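Local structure of NAD(P)H-FMN oxidoreductase (Bacillus subtilis, 5LVA) at residues K2-F8 with H57-Q63; L96-M102 with I138-P144; V105-E111 with Y146-A151. The protein binds flavin mononucleotide and probably acts as a flavin reductase or quinone-type oxidoreductase that passes electrons from NAD(P)H through the flavin. One frame throughout, in Å; residues are numbered along the deposited sequence.

How the contacts relate
All three contacts pair parallel strands of one flavodoxin-like sheet, ordered 31-35, 3-7, 59-65, 100-106, 141-148. Contact 1 is the buried one, made of backbone hydrogen bonds and apolar side chains, aromatic ones included. Contacts 2 and 3 are partly buried and share strand 100-106 and the edge strand 141-148: contact 2 holds their N-terminal ends, contact 3 their C-terminal ends, where the strands run out into loops and the Gly108 and Ala109 amides and Ser106 hydroxyl hydrogen-bond FMN. Their centres lie about 23 Å apart, yet Met102 CE packs 3.3 Å from Tyr146 N. Contacts 1 and 2 are joined by the salt bridge Arg59 NE to Glu100 OE1, 2.9 Å.

Contact 1 (K2-F8 with H57-Q63); sequences KVLVLAF and HDRIVFQ
Two adjacent inner strands of the parallel flavodoxin-like sheet, 3-7 and 59-63, run in extended beta conformation with axes 4.7 Å apart at 19°. The register is Val3-Arg59, Leu4-Ile60, Val5-Val61, Leu6-Phe62 and Ala7-Gln63, the odd-numbered pairs on one face, Leu4, Leu6, Ile60 and Phe62 on the opposite one. Ahead of the strand, Lys2 O accepts Asp58 N (2.8 Å) and Arg59 N (3.2 Å), while Lys2 N donates to Asp58 OD2 at 3.1 Å. Val3 CG1 (chi1 t) lies 3.9 Å from Val61 CG2. Leu4 N donates to Arg59 O (2.9 Å) and Leu4 O accepts Val61 N (2.7 Å); Leu4 CB makes a CH-pi contact, 3.9 Å from the His57 ring centroid. Val5 turns its amide to strand 31-35. Leu6 N donates to Val61 O (2.7 Å), Leu6 O accepts Gln63 N (2.9 Å), and Leu6 CD1 lies 3.8 Å from Ile60 CG2. Phe8 CE1 (chi1 m) lies 4.1 Å from Phe62 CD2, packed against helix 73-82. Phe8 N closes the pairing on Gln63 O at 2.7 Å.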
loop_
_atom_site.group_PDB
_atom_site.type_symbol
_atom_site.label_atom_id
_atom_site.label_comp_id
_atom_site.label_asym_id
_atom_site.label_seq_id
_atom_site.Cartn_x
_atom_site.Cartn_y
_atom_site.Cartn_z
ATOM N N LYS A 2 4.148 -11.879 9.958
ATOM C CA LYS A 2 3.693 -12.222 8.609
ATOM C C LYS A 2 3.123 -11.021 7.863
ATOM O O LYS A 2 2.054 -10.532 8.183
ATOM C CB LYS A 2 2.654 -13.336 8.655
ATOM C CG LYS A 2 3.261 -14.710 8.616
ATOM C CD LYS A 2 2.302 -15.711 8.028
ATOM C CE LYS A 2 2.446 -17.058 8.707
ATOM N NZ LYS A 2 1.125 -17.580 9.159
ATOM N N VAL A 3 3.837 -10.566 6.843
ATOM C CA VAL A 3 3.469 -9.334 6.176
ATOM C C VAL A 3 3.130 -9.528 4.711
ATOM O O VAL A 3 3.962 -9.955 3.926
ATOM C CB VAL A 3 4.591 -8.302 6.285
ATOM C CG1 VAL A 3 4.174 -7.008 5.638
ATOM C CG2 VAL A 3 4.974 -8.083 7.743
ATOM N N LEU A 4 1.899 -9.191 4.348
ATOM C CA LEU A 4 1.450 -9.251 2.968
ATOM C C LEU A 4 1.610 -7.882 2.304
ATOM O O LEU A 4 1.012 -6.912 2.743
ATOM C CB LEU A 4 -0.002 -9.719 2.917
ATOM C CG LEU A 4 -0.686 -9.894 1.567
ATOM C CD1 LEU A 4 -0.042 -11.002 0.750
ATOM C CD2 LEU A 4 -2.145 -10.180 1.776
ATOM N N VAL A 5 2.447 -7.791 1.276
ATOM C CA VAL A 5 2.632 -6.534 0.562
ATOM C C VAL A 5 1.945 -6.612 -0.776
ATOM O O VAL A 5 2.410 -7.299 -1.683
ATOM C CB VAL A 5 4.122 -6.175 0.317
ATOM C CG1 VAL A 5 4.234 -4.843 -0.401
ATOM C CG2 VAL A 5 4.912 -6.137 1.612
ATOM N N LEU A 6 0.837 -5.900 -0.904
ATOM C CA LEU A 6 0.127 -5.846 -2.163
ATOM C C LEU A 6 0.582 -4.642 -2.972
ATOM O O LEU A 6 0.230 -3.522 -2.651
ATOM C CB LEU A 6 -1.373 -5.800 -1.910
ATOM C CG LEU A 6 -1.865 -6.873 -0.935
ATOM C CD1 LEU A 6 -3.338 -6.718 -0.645
ATOM C CD2 LEU A 6 -1.597 -8.226 -1.520
ATOM N N ALA A 7 1.374 -4.872 -4.018
ATOM C CA ALA A 7 1.898 -3.768 -4.818
ATOM C C ALA A 7 1.010 -3.499 -6.012
ATOM O O ALA A 7 0.658 -4.412 -6.742
ATOM C CB ALA A 7 3.307 -4.050 -5.258
ATOM N N PHE A 8 0.637 -2.236 -6.193
ATOM C CA PHE A 8 -0.231 -1.847 -7.291
ATOM C C PHE A 8 0.435 -0.815 -8.194
ATOM O O PHE A 8 0.332 0.388 -7.972
ATOM C CB PHE A 8 -1.558 -1.289 -6.777
ATOM C CG PHE A 8 -2.424 -2.293 -6.058
ATOM C CD1 PHE A 8 -2.225 -2.568 -4.716
ATOM C CD2 PHE A 8 -3.471 -2.914 -6.712
ATOM C CE1 PHE A 8 -3.030 -3.461 -4.045
ATOM C CE2 PHE A 8 -4.280 -3.812 -6.042
ATOM C CZ PHE A 8 -4.057 -4.090 -4.708
ATOM N N HIS A 57 -2.056 -13.573 6.780
ATOM C CA HIS A 57 -1.010 -12.648 7.221
ATOM C C HIS A 57 -1.486 -11.707 8.317
ATOM O O HIS A 57 -2.677 -11.457 8.451
ATOM C CB HIS A 57 -0.484 -11.828 6.045
ATOM C CG HIS A 57 0.181 -12.647 4.990
ATOM N ND1 HIS A 57 -0.521 -13.470 4.139
ATOM C CD2 HIS A 57 1.484 -12.769 4.642
ATOM C CE1 HIS A 57 0.320 -14.067 3.313
ATOM N NE2 HIS A 57 1.544 -13.655 3.595
ATOM N N ASP A 58 -0.541 -11.179 9.089
ATOM C CA ASP A 58 -0.861 -10.374 10.265
ATOM C C ASP A 58 -0.963 -8.897 9.922
ATOM O O ASP A 58 -1.650 -8.142 10.595
ATOM C CB ASP A 58 0.194 -10.577 11.363
ATOM C CG ASP A 58 0.419 -12.046 11.706
ATOM O OD1 ASP A 58 -0.551 -12.737 12.066
ATOM O OD2 ASP A 58 1.573 -12.512 11.616
ATOM N N ARG A 59 -0.266 -8.491 8.870
ATOM C CA ARG A 59 -0.228 -7.107 8.445
ATOM C C ARG A 59 -0.381 -7.026 6.936
ATOM O O ARG A 59 0.241 -7.781 6.215
ATOM C CB ARG A 59 1.079 -6.450 8.875
ATOM C CG ARG A 59 1.190 -4.997 8.458
ATOM C CD ARG A 59 2.557 -4.433 8.740
ATOM N NE ARG A 59 2.790 -4.286 10.165
ATOM C CZ ARG A 59 3.832 -3.657 10.692
ATOM N NH1 ARG A 59 4.749 -3.116 9.906
ATOM N NH2 ARG A 59 3.957 -3.572 12.012
ATOM N N ILE A 60 -1.208 -6.104 6.461
ATOM C CA ILE A 60 -1.398 -5.911 5.031
ATOM C C ILE A 60 -0.923 -4.533 4.588
ATOM O O ILE A 60 -1.346 -3.514 5.125
ATOM C CB ILE A 60 -2.854 -6.089 4.649
ATOM C CG1 ILE A 60 -3.375 -7.370 5.281
ATOM C CG2 ILE A 60 -2.994 -6.131 3.140
ATOM C CD1 ILE A 60 -4.775 -7.654 4.964
ATOM N N VAL A 61 -0.025 -4.521 3.608
ATOM C CA VAL A 61 0.594 -3.296 3.125
ATOM C C VAL A 61 0.177 -3.009 1.702
ATOM O O VAL A 61 0.432 -3.801 0.814
ATOM C CB VAL A 61 2.122 -3.386 3.187
ATOM C CG1 VAL A 61 2.749 -2.161 2.589
ATOM C CG2 VAL A 61 2.581 -3.579 4.619
ATOM N N PHE A 62 -0.470 -1.876 1.486
ATOM C CA PHE A 62 -0.842 -1.466 0.142
ATOM C C PHE A 62 0.226 -0.536 -0.411
ATOM O O PHE A 62 0.408 0.571 0.087
ATOM C CB PHE A 62 -2.211 -0.792 0.141
ATOM C CG PHE A 62 -3.319 -1.673 0.647
ATOM C CD1 PHE A 62 -3.593 -1.763 2.003
ATOM C CD2 PHE A 62 -4.079 -2.420 -0.232
ATOM C CE1 PHE A 62 -4.611 -2.580 2.469
ATOM C CE2 PHE A 62 -5.091 -3.244 0.223
ATOM C CZ PHE A 62 -5.363 -3.316 1.576
ATOM N N GLN A 63 0.955 -1.006 -1.421
ATOM C CA GLN A 63 2.041 -0.241 -2.011
ATOM C C GLN A 63 1.659 0.232 -3.396
ATOM O O GLN A 63 1.287 -0.566 -4.239
ATOM C CB GLN A 63 3.317 -1.071 -2.071
ATOM C CG GLN A 63 4.519 -0.306 -2.576
ATOM C CD GLN A 63 5.769 -1.158 -2.717
ATOM O OE1 GLN A 63 5.948 -2.155 -2.030
ATOM N NE2 GLN A 63 6.648 -0.749 -3.609
#

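Contact 2 (L96-M102 with I138-P144); sequences LRGKEFM and IGTTYLP
A type II turn, Leu96 to Lys99, leads into strand 100-106, while Gly139 ends helix 129-138 with positive phi (98°) before the strand that starts at Thr141; the strands pair in parallel, Glu100 with Thr141 and Phe101 with Tyr142. Gly98, also at positive phi (106°), donates N to Gly139 O at 3.0 Å. Thr141 N then donates to Lys99 O (2.9 Å), Phe101 N to Thr141 O (2.9 Å) and Leu143 N to Phe101 O (3.0 Å). A water joins Leu96 N (2.9 Å) to Ile138 O (2.8 Å). Leu96 CD1 touches Ile138 CD1 at 3.7 Å. Phe101, chi1 t, brings CD1 3.6 Å from Tyr142 CD1, their ring planes at 42°. On the other face Glu100 CB meets Leu143 CD1 at 3.7 Å, and its carboxylate bridges to Arg59. Met102 CE lies 3.2 Å from Pro144 O. Backbone bonds and apolar side chains thus fasten the edge strand of the parallel flavodoxin-like sheet, added after helix 129-138, while strand 59-65 answers the charge of Glu100.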
loop_
_atom_site.group_PDB
_atom_site.type_symbol
_atom_site.label_atom_id
_atom_site.label_comp_id
_atom_site.label_asym_id
_atom_site.label_seq_id
_atom_site.Cartn_x
_atom_site.Cartn_y
_atom_site.Cartn_z
ATOM N N LEU A 96 -10.838 -9.621 9.125
ATOM C CA LEU A 96 -9.699 -8.718 9.139
ATOM C C LEU A 96 -9.569 -7.988 10.461
ATOM O O LEU A 96 -8.626 -7.227 10.663
ATOM C CB LEU A 96 -9.813 -7.702 8.009
ATOM C CG LEU A 96 -10.004 -8.288 6.617
ATOM C CD1 LEU A 96 -10.235 -7.193 5.609
ATOM C CD2 LEU A 96 -8.793 -9.116 6.245
ATOM N N ARG A 97 -10.511 -8.206 11.366
ATOM C CA ARG A 97 -10.497 -7.445 12.599
ATOM C C ARG A 97 -9.264 -7.804 13.398
ATOM O O ARG A 97 -9.019 -8.968 13.666
ATOM C CB ARG A 97 -11.766 -7.695 13.414
ATOM C CG ARG A 97 -12.203 -6.483 14.224
ATOM C CD ARG A 97 -13.447 -6.767 15.030
ATOM N NE ARG A 97 -13.332 -8.015 15.772
ATOM C CZ ARG A 97 -14.332 -8.580 16.441
ATOM N NH1 ARG A 97 -15.526 -7.999 16.459
ATOM N NH2 ARG A 97 -14.141 -9.722 17.090
ATOM N N GLY A 98 -8.470 -6.802 13.748
ATOM C CA GLY A 98 -7.284 -7.031 14.549
ATOM C C GLY A 98 -5.977 -6.937 13.778
ATOM O O GLY A 98 -4.936 -6.659 14.362
ATOM N N LYS A 99 -6.034 -7.172 12.470
ATOM C CA LYS A 99 -4.841 -7.129 11.626
ATOM C C LYS A 99 -4.374 -5.698 11.428
ATOM O O LYS A 99 -5.149 -4.771 11.583
ATOM C CB LYS A 99 -5.111 -7.788 10.265
ATOM C CG LYS A 99 -5.450 -9.269 10.347
ATOM C CD LYS A 99 -5.745 -9.868 8.976
ATOM C CE LYS A 99 -6.109 -11.335 9.071
ATOM N NZ LYS A 99 -4.945 -12.194 9.431
ATOM N N GLU A 100 -3.104 -5.525 11.082
ATOM C CA GLU A 100 -2.559 -4.205 10.804
ATOM C C GLU A 100 -2.735 -3.831 9.340
ATOM O O GLU A 100 -2.754 -4.692 8.464
ATOM C CB GLU A 100 -1.084 -4.139 11.202
ATOM C CG GLU A 100 -0.859 -4.132 12.699
ATOM C CD GLU A 100 0.601 -4.307 13.096
ATOM O OE1 GLU A 100 1.314 -5.115 12.462
ATOM O OE2 GLU A 100 1.033 -3.650 14.065
ATOM N N PHE A 101 -2.852 -2.531 9.096
ATOM C CA PHE A 101 -3.180 -1.975 7.796
ATOM C C PHE A 101 -2.237 -0.811 7.576
ATOM O O PHE A 101 -2.239 0.123 8.348
ATOM C CB PHE A 101 -4.648 -1.535 7.792
ATOM C CG PHE A 101 -5.148 -0.931 6.496
ATOM C CD1 PHE A 101 -4.596 0.226 5.967
ATOM C CD2 PHE A 101 -6.274 -1.462 5.874
ATOM C CE1 PHE A 101 -5.097 0.778 4.808
ATOM C CE2 PHE A 101 -6.791 -0.899 4.718
ATOM C CZ PHE A 101 -6.199 0.210 4.185
ATOM N N MET A 102 -1.415 -0.851 6.541
ATOM C CA MET A 102 -0.606 0.316 6.270
ATOM C C MET A 102 -0.471 0.600 4.773
ATOM O O MET A 102 -0.699 -0.259 3.931
ATOM C CB MET A 102 0.761 0.186 6.944
ATOM C CG MET A 102 1.871 -0.438 6.155
ATOM S SD MET A 102 3.487 0.073 6.809
ATOM C CE MET A 102 3.456 1.743 6.231
ATOM N N ILE A 138 -13.309 -1.869 8.511
ATOM C CA ILE A 138 -13.149 -3.309 8.424
ATOM C C ILE A 138 -12.480 -3.884 9.654
ATOM O O ILE A 138 -12.362 -5.091 9.785
ATOM C CB ILE A 138 -12.365 -3.718 7.179
ATOM C CG1 ILE A 138 -10.939 -3.198 7.253
ATOM C CG2 ILE A 138 -13.068 -3.218 5.933
ATOM C CD1 ILE A 138 -10.130 -3.482 6.029
ATOM N N GLY A 139 -12.053 -3.024 10.561
ATOM C CA GLY A 139 -11.580 -3.484 11.848
ATOM C C GLY A 139 -10.084 -3.607 12.003
ATOM O O GLY A 139 -9.603 -4.155 12.987
ATOM N N THR A 140 -9.334 -3.099 11.040
ATOM C CA THR A 140 -7.887 -3.194 11.121
ATOM C C THR A 140 -7.296 -2.000 11.864
ATOM O O THR A 140 -7.952 -0.982 12.033
ATOM C CB THR A 140 -7.272 -3.300 9.733
ATOM O OG1 THR A 140 -7.808 -2.273 8.904
ATOM C CG2 THR A 140 -7.623 -4.620 9.123
ATOM N N THR A 141 -6.058 -2.137 12.317
ATOM C CA THR A 141 -5.364 -1.053 12.988
ATOM C C THR A 141 -4.559 -0.251 11.974
ATOM O O THR A 141 -3.688 -0.806 11.302
ATOM C CB THR A 141 -4.432 -1.590 14.073
ATOM O OG1 THR A 141 -5.196 -2.306 15.046
ATOM C CG2 THR A 141 -3.663 -0.456 14.744
ATOM N N TYR A 142 -4.849 1.046 11.863
ATOM C CA TYR A 142 -4.208 1.878 10.855
ATOM C C TYR A 142 -2.853 2.387 11.327
ATOM O O TYR A 142 -2.770 3.169 12.252
ATOM C CB TYR A 142 -5.100 3.059 10.462
ATOM C CG TYR A 142 -4.584 3.785 9.247
ATOM C CD1 TYR A 142 -4.729 3.234 7.984
ATOM C CD2 TYR A 142 -3.915 4.999 9.359
ATOM C CE1 TYR A 142 -4.242 3.871 6.861
ATOM C CE2 TYR A 142 -3.429 5.647 8.245
ATOM C CZ TYR A 142 -3.592 5.066 6.991
ATOM O OH TYR A 142 -3.123 5.672 5.852
ATOM N N LEU A 143 -1.797 1.926 10.668
ATOM C CA LEU A 143 -0.419 2.286 10.989
ATOM C C LEU A 143 0.012 3.512 10.198
ATOM O O LEU A 143 -0.565 3.799 9.161
ATOM C CB LEU A 143 0.508 1.109 10.681
ATOM C CG LEU A 143 0.223 -0.223 11.358
ATOM C CD1 LEU A 143 1.186 -1.266 10.843
ATOM C CD2 LEU A 143 0.350 -0.097 12.846
ATOM N N PRO A 144 1.033 4.238 10.676
ATOM C CA PRO A 144 1.507 5.396 9.918
ATOM C C PRO A 144 1.999 4.969 8.548
ATOM O O PRO A 144 2.652 3.937 8.448
ATOM C CB PRO A 144 2.669 5.918 10.756
ATOM C CG PRO A 144 2.554 5.254 12.052
ATOM C CD PRO A 144 1.888 3.966 11.835
HETATM O O HOH W 1 -13.074 -7.716 9.148
#

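Contact 3 (V105-E111 with Y146-A151); sequences VSAGAPE and YVFYQA. With FMN (flavin mononucleotide), chain C.
The FMN site lies at the C-terminal ends of the parallel strands, as in flavodoxin-like folds, and this contact supplies one of its walls. Val105 pairs with Val147 and Ser106 with Phe148: Val105 N donates to Tyr146 O (2.7 Å), Phe148 N to Val105 O (3.0 Å) and Ala107 N to Phe148 O (2.7 Å). Beyond the strands the segments remain joined as loops. Gln150, at positive phi (61°), gives its N to Ala109 O at 3.1 Å, and Ala151 N bonds Ala107 O at 2.9 Å; a water links Gly108 O (3.1 Å) with Ala151 O (2.8 Å). The Tyr149 ring (chi1 m) receives Glu111 CA over its face, a CH-pi contact 3.7 Å from the centroid.

The backbone amides of Gly108 and Ala109 point at the flavin: Gly108 N donates to FMN N1 (3.0 Å) and weakly to FMN O2' (3.3 Å), and Ala109 N donates to FMN O2 (3.0 Å). A CB on Gly108 would clash with FMN C1'. Ser106, chi1 p, hydrogen-bonds FMN O4' through OG (2.8 Å), and Ala151 CB packs 3.7 Å from FMN C5'.

Around this pair, helix 17-23 meets Ser106, Phe148 and Ala151 through Val17, helix 124-127 meets Val147 and Tyr149 through Ile124, and strand 59-65 flanks Val105 and Ser106 with Phe64 and Pro65.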
loop_
_atom_site.group_PDB
_atom_site.type_symbol
_atom_site.label_atom_id
_atom_site.label_comp_id
_atom_site.label_asym_id
_atom_site.label_seq_id
_atom_site.Cartn_x
_atom_site.Cartn_y
_atom_site.Cartn_z
ATOM N N VAL A 105 3.391 4.684 -0.070
ATOM C CA VAL A 105 3.038 5.434 -1.255
ATOM C C VAL A 105 4.179 6.350 -1.661
ATOM O O VAL A 105 4.872 6.924 -0.831
ATOM C CB VAL A 105 1.727 6.241 -1.026
ATOM C CG1 VAL A 105 1.875 7.214 0.135
ATOM C CG2 VAL A 105 1.304 6.973 -2.274
ATOM N N SER A 106 4.405 6.439 -2.956
ATOM C CA SER A 106 5.429 7.311 -3.471
ATOM C C SER A 106 4.771 8.484 -4.193
ATOM O O SER A 106 3.752 8.318 -4.851
ATOM C CB SER A 106 6.359 6.538 -4.402
ATOM O OG SER A 106 5.625 5.984 -5.470
ATOM N N ALA A 107 5.343 9.673 -4.067
ATOM C CA ALA A 107 4.736 10.833 -4.701
ATOM C C ALA A 107 5.769 11.642 -5.454
ATOM O O ALA A 107 6.890 11.793 -4.996
ATOM C CB ALA A 107 4.034 11.696 -3.668
ATOM N N GLY A 108 5.380 12.158 -6.613
ATOM C CA GLY A 108 6.275 12.949 -7.433
ATOM C C GLY A 108 6.676 14.276 -6.823
ATOM O O GLY A 108 7.828 14.691 -6.918
ATOM N N ALA A 109 5.721 14.934 -6.182
ATOM C CA ALA A 109 5.924 16.271 -5.649
ATOM C C ALA A 109 6.780 16.255 -4.382
ATOM O O ALA A 109 6.932 15.219 -3.732
ATOM C CB ALA A 109 4.580 16.918 -5.396
ATOM N N PRO A 110 7.362 17.406 -4.029
ATOM C CA PRO A 110 8.174 17.427 -2.817
ATOM C C PRO A 110 7.307 17.392 -1.564
ATOM O O PRO A 110 6.113 17.650 -1.649
ATOM C CB PRO A 110 8.920 18.756 -2.915
ATOM C CG PRO A 110 8.623 19.289 -4.263
ATOM C CD PRO A 110 7.337 18.718 -4.681
ATOM N N GLU A 111 7.909 17.080 -0.422
ATOM C CA GLU A 111 7.202 17.064 0.838
ATOM C C GLU A 111 6.605 18.437 1.182
ATOM O O GLU A 111 5.493 18.508 1.662
ATOM C CB GLU A 111 8.132 16.596 1.948
ATOM C CG GLU A 111 7.469 16.572 3.307
ATOM C CD GLU A 111 8.221 15.737 4.304
ATOM O OE1 GLU A 111 9.357 15.323 3.999
ATOM O OE2 GLU A 111 7.683 15.505 5.402
ATOM N N TYR A 146 4.093 4.695 4.926
ATOM C CA TYR A 146 5.405 5.026 4.416
ATOM C C TYR A 146 5.234 5.898 3.195
ATOM O O TYR A 146 4.541 5.545 2.265
ATOM C CB TYR A 146 6.242 3.800 4.064
ATOM C CG TYR A 146 7.608 4.246 3.602
ATOM C CD1 TYR A 146 8.529 4.758 4.507
ATOM C CD2 TYR A 146 7.948 4.242 2.260
ATOM C CE1 TYR A 146 9.755 5.202 4.096
ATOM C CE2 TYR A 146 9.175 4.687 1.845
ATOM C CZ TYR A 146 10.072 5.162 2.764
ATOM O OH TYR A 146 11.288 5.613 2.350
ATOM N N VAL A 147 5.874 7.050 3.208
ATOM C CA VAL A 147 5.721 8.004 2.137
ATOM C C VAL A 147 7.073 8.402 1.590
ATOM O O VAL A 147 7.973 8.725 2.344
ATOM C CB VAL A 147 4.979 9.258 2.608
ATOM C CG1 VAL A 147 4.567 10.095 1.425
ATOM C CG2 VAL A 147 3.768 8.876 3.416
ATOM N N PHE A 148 7.212 8.377 0.273
ATOM C CA PHE A 148 8.445 8.818 -0.341
ATOM C C PHE A 148 8.126 9.904 -1.330
ATOM O O PHE A 148 7.329 9.711 -2.242
ATOM C CB PHE A 148 9.179 7.658 -1.016
ATOM C CG PHE A 148 10.570 8.002 -1.466
ATOM C CD1 PHE A 148 11.603 8.069 -0.567
ATOM C CD2 PHE A 148 10.834 8.264 -2.787
ATOM C CE1 PHE A 148 12.874 8.374 -0.976
ATOM C CE2 PHE A 148 12.105 8.578 -3.193
ATOM C CZ PHE A 148 13.124 8.634 -2.280
ATOM N N TYR A 149 8.751 11.056 -1.125
ATOM C CA TYR A 149 8.492 12.238 -1.922
ATOM C C TYR A 149 9.576 12.430 -2.969
ATOM O O TYR A 149 10.620 11.801 -2.889
ATOM C CB TYR A 149 8.412 13.477 -1.023
ATOM C CG TYR A 149 7.305 13.465 0.017
ATOM C CD1 TYR A 149 6.027 13.879 -0.306
ATOM C CD2 TYR A 149 7.552 13.059 1.317
ATOM C CE1 TYR A 149 5.025 13.881 0.624
ATOM C CE2 TYR A 149 6.554 13.044 2.250
ATOM C CZ TYR A 149 5.289 13.466 1.900
ATOM O OH TYR A 149 4.282 13.485 2.827
ATOM N N GLN A 150 9.326 13.304 -3.937
ATOM C CA GLN A 150 10.301 13.603 -4.977
ATOM C C GLN A 150 10.625 12.349 -5.784
ATOM O O GLN A 150 11.715 12.205 -6.313
ATOM C CB GLN A 150 11.581 14.182 -4.373
ATOM C CG GLN A 150 11.542 15.650 -4.042
ATOM C CD GLN A 150 11.901 16.508 -5.218
ATOM O OE1 GLN A 150 11.082 17.271 -5.727
ATOM N NE2 GLN A 150 13.135 16.388 -5.667
ATOM N N ALA A 151 9.655 11.450 -5.858
ATOM C CA ALA A 151 9.825 10.156 -6.488
ATOM C C ALA A 151 10.135 10.277 -7.984
ATOM O O ALA A 151 9.396 10.906 -8.735
ATOM C CB ALA A 151 8.583 9.315 -6.262
HETATM N N1 FMN C . 2.696 12.724 -7.856
HETATM C C2 FMN C . 2.189 13.477 -6.815
HETATM O O2 FMN C . 2.939 13.943 -5.964
HETATM N N3 FMN C . 0.840 13.707 -6.706
HETATM C C4 FMN C . -0.024 13.205 -7.637
HETATM O O4 FMN C . -1.220 13.432 -7.496
HETATM C C4A FMN C . 0.478 12.447 -8.700
HETATM N N5 FMN C . -0.367 11.927 -9.646
HETATM C C5A FMN C . 0.117 11.179 -10.692
HETATM C C6 FMN C . -0.767 10.667 -11.629
HETATM C C7 FMN C . -0.322 9.899 -12.684
HETATM C C7M FMN C . -1.313 9.360 -13.680
HETATM C C8 FMN C . 1.047 9.651 -12.803
HETATM C C8M FMN C . 1.581 8.820 -13.931
HETATM C C9 FMN C . 1.930 10.169 -11.864
HETATM C C9A FMN C . 1.474 10.925 -10.798
HETATM N N10 FMN C . 2.345 11.453 -9.854
HETATM C C10 FMN C . 1.842 12.207 -8.805
HETATM C "C1'" FMN C . 3.818 11.158 -9.926
HETATM C "C2'" FMN C . 3.942 9.774 -9.239
HETATM O "O2'" FMN C . 3.471 9.817 -7.896
HETATM C "C3'" FMN C . 5.313 9.084 -9.341
HETATM O "O3'" FMN C . 5.493 8.827 -10.712
HETATM C "C4'" FMN C . 5.336 7.773 -8.532
HETATM O "O4'" FMN C . 4.997 8.066 -7.212
HETATM C "C5'" FMN C . 6.627 6.974 -8.403
HETATM O "O5'" FMN C . 6.874 6.276 -9.593
HETATM P P FMN C . 7.378 4.757 -9.779
HETATM O O1P FMN C . 6.509 4.279 -10.884
HETATM O O2P FMN C . 8.825 4.786 -10.139
HETATM O O3P FMN C . 7.190 3.818 -8.642
HETATM O O HOH W 2 9.732 13.600 -9.177
#